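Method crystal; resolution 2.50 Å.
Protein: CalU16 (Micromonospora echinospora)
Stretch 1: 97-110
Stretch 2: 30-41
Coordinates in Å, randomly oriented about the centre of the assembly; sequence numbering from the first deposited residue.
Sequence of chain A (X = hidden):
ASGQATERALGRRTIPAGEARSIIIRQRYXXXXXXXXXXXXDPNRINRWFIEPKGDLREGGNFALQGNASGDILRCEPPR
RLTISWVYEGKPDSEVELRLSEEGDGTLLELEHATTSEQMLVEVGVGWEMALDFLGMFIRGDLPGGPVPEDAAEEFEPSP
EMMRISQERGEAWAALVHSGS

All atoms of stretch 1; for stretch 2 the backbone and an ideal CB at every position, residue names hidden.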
# COMPACT_ATOMS: atom_id res chain seq x y z
N GLU A 97 4.40 -3.02 2.63
CA GLU A 97 3.97 -4.23 3.31
C GLU A 97 2.49 -4.24 3.56
O GLU A 97 1.90 -3.22 3.95
CB GLU A 97 4.70 -4.42 4.64
CG GLU A 97 4.53 -5.81 5.22
CD GLU A 97 5.27 -5.99 6.53
OE1 GLU A 97 6.50 -6.18 6.51
OE2 GLU A 97 4.61 -5.93 7.58
N LEU A 98 1.89 -5.39 3.34
CA LEU A 98 0.51 -5.57 3.63
C LEU A 98 0.38 -6.65 4.66
O LEU A 98 0.91 -7.74 4.47
CB LEU A 98 -0.24 -5.97 2.37
CG LEU A 98 -1.75 -6.09 2.59
CD1 LEU A 98 -2.41 -4.74 2.35
CD2 LEU A 98 -2.33 -7.15 1.68
N ARG A 99 -0.33 -6.34 5.76
CA ARG A 99 -0.75 -7.32 6.75
C ARG A 99 -2.27 -7.32 6.85
O ARG A 99 -2.89 -6.27 7.04
CB ARG A 99 -0.19 -7.00 8.13
CG ARG A 99 1.30 -6.71 8.14
CD ARG A 99 1.74 -6.08 9.46
NE ARG A 99 2.78 -5.09 9.19
CZ ARG A 99 2.61 -3.76 9.16
NH1 ARG A 99 1.43 -3.21 9.44
NH2 ARG A 99 3.65 -2.98 8.88
N LEU A 100 -2.86 -8.50 6.70
CA LEU A 100 -4.28 -8.72 6.93
C LEU A 100 -4.43 -9.55 8.20
O LEU A 100 -3.81 -10.61 8.32
CB LEU A 100 -4.90 -9.48 5.76
CG LEU A 100 -4.68 -8.91 4.36
CD1 LEU A 100 -5.39 -9.75 3.32
CD2 LEU A 100 -5.14 -7.46 4.28
N SER A 101 -5.25 -9.06 9.13
CA SER A 101 -5.56 -9.81 10.35
C SER A 101 -7.06 -10.00 10.47
O SER A 101 -7.84 -9.13 10.05
CB SER A 101 -5.03 -9.09 11.60
OG SER A 101 -5.13 -7.68 11.47
N GLU A 102 -7.47 -11.13 11.03
CA GLU A 102 -8.87 -11.37 11.31
C GLU A 102 -9.29 -10.49 12.47
O GLU A 102 -8.59 -10.37 13.48
CB GLU A 102 -9.13 -12.82 11.69
CG GLU A 102 -8.90 -13.84 10.59
CD GLU A 102 -9.27 -15.24 11.05
OE1 GLU A 102 -10.43 -15.44 11.48
OE2 GLU A 102 -8.40 -16.14 11.00
N GLU A 103 -10.44 -9.84 12.30
CA GLU A 103 -11.20 -9.27 13.39
C GLU A 103 -12.60 -9.83 13.18
O GLU A 103 -13.30 -9.42 12.25
CB GLU A 103 -11.16 -7.75 13.31
CG GLU A 103 -11.98 -7.03 14.39
CD GLU A 103 -12.03 -5.53 14.14
OE1 GLU A 103 -11.11 -5.01 13.46
OE2 GLU A 103 -13.00 -4.88 14.61
N GLY A 104 -12.97 -10.80 14.01
CA GLY A 104 -14.22 -11.54 13.84
C GLY A 104 -14.42 -12.06 12.43
O GLY A 104 -13.50 -12.62 11.81
N ASP A 105 -15.63 -11.85 11.90
CA ASP A 105 -15.97 -12.24 10.52
C ASP A 105 -15.29 -11.40 9.42
O ASP A 105 -15.41 -11.72 8.23
CB ASP A 105 -17.50 -12.21 10.33
CG ASP A 105 -18.12 -10.85 10.72
OD1 ASP A 105 -17.41 -9.99 11.29
OD2 ASP A 105 -19.33 -10.67 10.47
N GLY A 106 -14.57 -10.34 9.81
CA GLY A 106 -13.95 -9.40 8.86
C GLY A 106 -12.43 -9.37 8.92
O GLY A 106 -11.78 -10.28 9.44
N THR A 107 -11.84 -8.31 8.36
CA THR A 107 -10.37 -8.20 8.34
C THR A 107 -9.88 -6.76 8.60
O THR A 107 -10.50 -5.81 8.13
CB THR A 107 -9.74 -8.81 7.05
OG1 THR A 107 -8.92 -7.85 6.38
CG2 THR A 107 -10.79 -9.28 6.08
N LEU A 108 -8.79 -6.63 9.38
CA LEU A 108 -8.12 -5.33 9.58
C LEU A 108 -6.90 -5.19 8.66
O LEU A 108 -5.79 -5.55 9.01
CB LEU A 108 -7.70 -5.08 11.05
CG LEU A 108 -6.78 -3.84 11.26
CD1 LEU A 108 -7.41 -2.57 10.71
CD2 LEU A 108 -6.32 -3.58 12.69
N LEU A 109 -7.11 -4.64 7.47
CA LEU A 109 -6.00 -4.44 6.55
C LEU A 109 -5.01 -3.46 7.14
O LEU A 109 -5.41 -2.51 7.81
CB LEU A 109 -6.51 -3.93 5.20
CG LEU A 109 -5.47 -3.46 4.18
CD1 LEU A 109 -5.89 -3.87 2.79
CD2 LEU A 109 -5.26 -1.96 4.22
N GLU A 110 -3.71 -3.68 6.90
CA GLU A 110 -2.69 -2.70 7.23
C GLU A 110 -1.70 -2.60 6.09
O GLU A 110 -1.09 -3.59 5.69
CB GLU A 110 -1.96 -3.05 8.54
CG GLU A 110 -2.81 -2.77 9.78
CD GLU A 110 -2.04 -2.74 11.09
OE1 GLU A 110 -2.61 -3.20 12.10
OE2 GLU A 110 -0.89 -2.22 11.12
N UNK A 30 -15.40 -5.71 5.83
CA UNK A 30 -16.49 -6.59 6.22
C UNK A 30 -16.49 -7.83 5.31
O UNK A 30 -17.54 -8.42 5.04
CB UNK A 30 -17.83 -5.86 6.15
N UNK A 31 -15.31 -8.19 4.80
CA UNK A 31 -15.13 -9.41 4.03
C UNK A 31 -14.11 -10.23 4.80
O UNK A 31 -13.44 -9.69 5.66
CB UNK A 31 -14.68 -9.13 2.59
N UNK A 32 -14.03 -11.53 4.53
CA UNK A 32 -13.05 -12.26 5.32
C UNK A 32 -11.64 -12.17 4.74
O UNK A 32 -11.45 -11.73 3.61
CB UNK A 32 -13.47 -13.73 5.43
N UNK A 33 -10.66 -12.57 5.55
CA UNK A 33 -9.23 -12.52 5.23
C UNK A 33 -8.86 -13.09 3.86
O UNK A 33 -8.10 -12.46 3.12
CB UNK A 33 -8.45 -13.28 6.31
N UNK A 34 -9.38 -14.26 3.52
CA UNK A 34 -9.08 -14.90 2.23
C UNK A 34 -9.44 -13.99 1.07
O UNK A 34 -8.61 -13.67 0.22
CB UNK A 34 -9.83 -16.23 2.10
N UNK A 35 -10.71 -13.61 1.05
CA UNK A 35 -11.27 -12.81 -0.03
C UNK A 35 -10.47 -11.54 -0.21
O UNK A 35 -10.20 -11.13 -1.32
CB UNK A 35 -12.74 -12.48 0.24
N UNK A 36 -10.07 -10.92 0.91
CA UNK A 36 -9.31 -9.69 0.86
C UNK A 36 -7.90 -10.01 0.34
O UNK A 36 -7.38 -9.27 -0.48
CB UNK A 36 -9.26 -9.02 2.24
N UNK A 37 -7.30 -11.10 0.82
CA UNK A 37 -6.02 -11.58 0.27
C UNK A 37 -6.06 -11.79 -1.25
O UNK A 37 -5.26 -11.22 -1.99
CB UNK A 37 -5.63 -12.89 0.95
N UNK A 38 -6.96 -12.64 -1.71
CA UNK A 38 -7.22 -12.75 -3.14
C UNK A 38 -7.37 -11.40 -3.88
O UNK A 38 -6.85 -11.23 -4.98
CB UNK A 38 -8.49 -13.58 -3.34
N UNK A 39 -8.09 -10.46 -3.27
CA UNK A 39 -8.40 -9.17 -3.92
C UNK A 39 -7.19 -8.28 -4.01
O UNK A 39 -7.16 -7.37 -4.83
CB UNK A 39 -9.51 -8.44 -3.16
N UNK A 40 -6.22 -8.55 -3.15
CA UNK A 40 -5.00 -7.78 -3.02
C UNK A 40 -3.80 -8.50 -3.63
O UNK A 40 -2.69 -7.98 -3.61
CB UNK A 40 -4.73 -7.47 -1.55
N UNK A 41 -4.01 -9.71 -4.14
CA UNK A 41 -2.90 -10.54 -4.64
C UNK A 41 -3.18 -11.29 -5.95
O UNK A 41 -2.24 -11.59 -6.67
CB UNK A 41 -2.52 -11.56 -3.57

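Stretch 1 is a β-hairpin, turning from E103 to G106. Stretch 2 is a short lead-in and a helix from 33 that packs on it through apolar contacts, with no direct hydrogen bond across.

Position 30 has its CB pointing away, with nothing of stretch 1 within 5.5 Å of it. Polar residues suit it, and a long or flexible one could reach back toward the acidic D105. The residue is D30. Its end does come nearer, and OD1 lies 4.5 Å from D105 OD2. These like charges are reconciled by a water that donates to D30 OD1 and to D105 OD1, 2.6 Å from each.

Position 31 also points away, and its backbone does the work: the carbonyl O is 3.3 Å from G106 CA, a CA-H...O contact. Many side chains would fit; the deposited one is A31.

Position 32 precedes the helix, with phi -84° and psi 166°. Ser, Thr, Asp or Pro would suit this N-cap. It is P32, whose CA lies 3.8 Å from D105 O.

At position 33 the CB points sideways, 4.3 Å from E102 CG and 4.6 Å from T107 CG2. A medium apolar side chain, Val, Ile or Leu, would use this groove. V33 does so: its CG2 is 3.4 Å from E102 CG and 4.0 Å from S101 C.

Positions 34 and 35 have no part of stretch 1 near their CBs, so polar helix residues suit. They are D34 and E35.

Position 36 points toward the sheet, its ideal CB 4.1 Å from both L100 CD1 and T107 CG2. A small or branched apolar residue is expected. V36 divides its methyls: CG1 is 3.8 Å from L100 CD1, and CG2 is 3.4 Å from T107 CG2.

Position 37 points sideways, with L100 CD1 3.9 Å from its CB. Leu, Met or an aromatic could extend over the leucines. In W37, L100 CD1 sits at the ring edge, near its plane, and CZ3 is 4.4 Å from L98 CD2.

Positions 38 and 39 make no contact with stretch 1, which leaves the choice wide. They are S38 and A39.

Position 40 points toward L98, whose CD2 is 4.0 Å from the ideal CB. Ala, Cys, Val or another modest apolar residue would suit. C40 packs its CB against L98 CD2, and its SG lies 4.3 Å from L109 CD1.

Position 41 points sideways, with nothing close, so a polar residue is reasonable. T41 turns back on the helix: its OG1 donates to W37 O at 2.6 Å.

Stretch 2, residues 30-41: DAPVDEVWSACT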
# COMPACT_ATOMS: atom_id res chain seq x y z
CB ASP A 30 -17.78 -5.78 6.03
CG ASP A 30 -18.97 -6.34 6.76
OD1 ASP A 30 -18.81 -7.22 7.64
OD2 ASP A 30 -20.08 -5.88 6.42
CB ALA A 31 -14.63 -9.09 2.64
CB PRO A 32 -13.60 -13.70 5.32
CG PRO A 32 -14.56 -13.79 4.17
CD PRO A 32 -15.00 -12.39 3.84
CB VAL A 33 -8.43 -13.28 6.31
CG1 VAL A 33 -7.05 -13.70 5.82
CG2 VAL A 33 -8.31 -12.42 7.57
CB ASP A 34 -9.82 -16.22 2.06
CG ASP A 34 -9.08 -17.39 2.63
OD1 ASP A 34 -8.89 -18.38 1.90
OD2 ASP A 34 -8.67 -17.31 3.82
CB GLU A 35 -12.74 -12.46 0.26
CG GLU A 35 -13.66 -13.68 0.32
CD GLU A 35 -15.11 -13.34 0.63
OE1 GLU A 35 -15.59 -12.25 0.22
OE2 GLU A 35 -15.79 -14.16 1.29
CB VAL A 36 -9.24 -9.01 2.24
CG1 VAL A 36 -8.42 -7.75 2.18
CG2 VAL A 36 -10.64 -8.69 2.76
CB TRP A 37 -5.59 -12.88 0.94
CG TRP A 37 -4.29 -13.40 0.44
CD1 TRP A 37 -4.09 -14.50 -0.35
CD2 TRP A 37 -3.00 -12.83 0.67
NE1 TRP A 37 -2.75 -14.64 -0.63
CE2 TRP A 37 -2.06 -13.63 -0.01
CE3 TRP A 37 -2.54 -11.71 1.38
CZ2 TRP A 37 -0.69 -13.36 0.02
CZ3 TRP A 37 -1.18 -11.44 1.41
CH2 TRP A 37 -0.28 -12.26 0.73
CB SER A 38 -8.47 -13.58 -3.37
OG SER A 38 -8.11 -14.90 -3.69
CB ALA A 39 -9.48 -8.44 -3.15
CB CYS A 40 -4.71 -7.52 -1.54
SG CYS A 40 -5.28 -5.93 -0.94
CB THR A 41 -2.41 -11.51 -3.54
OG1 THR A 41 -3.43 -12.47 -3.26
CG2 THR A 41 -2.08 -10.75 -2.26
O HOH W 1 -17.31 -7.95 9.66
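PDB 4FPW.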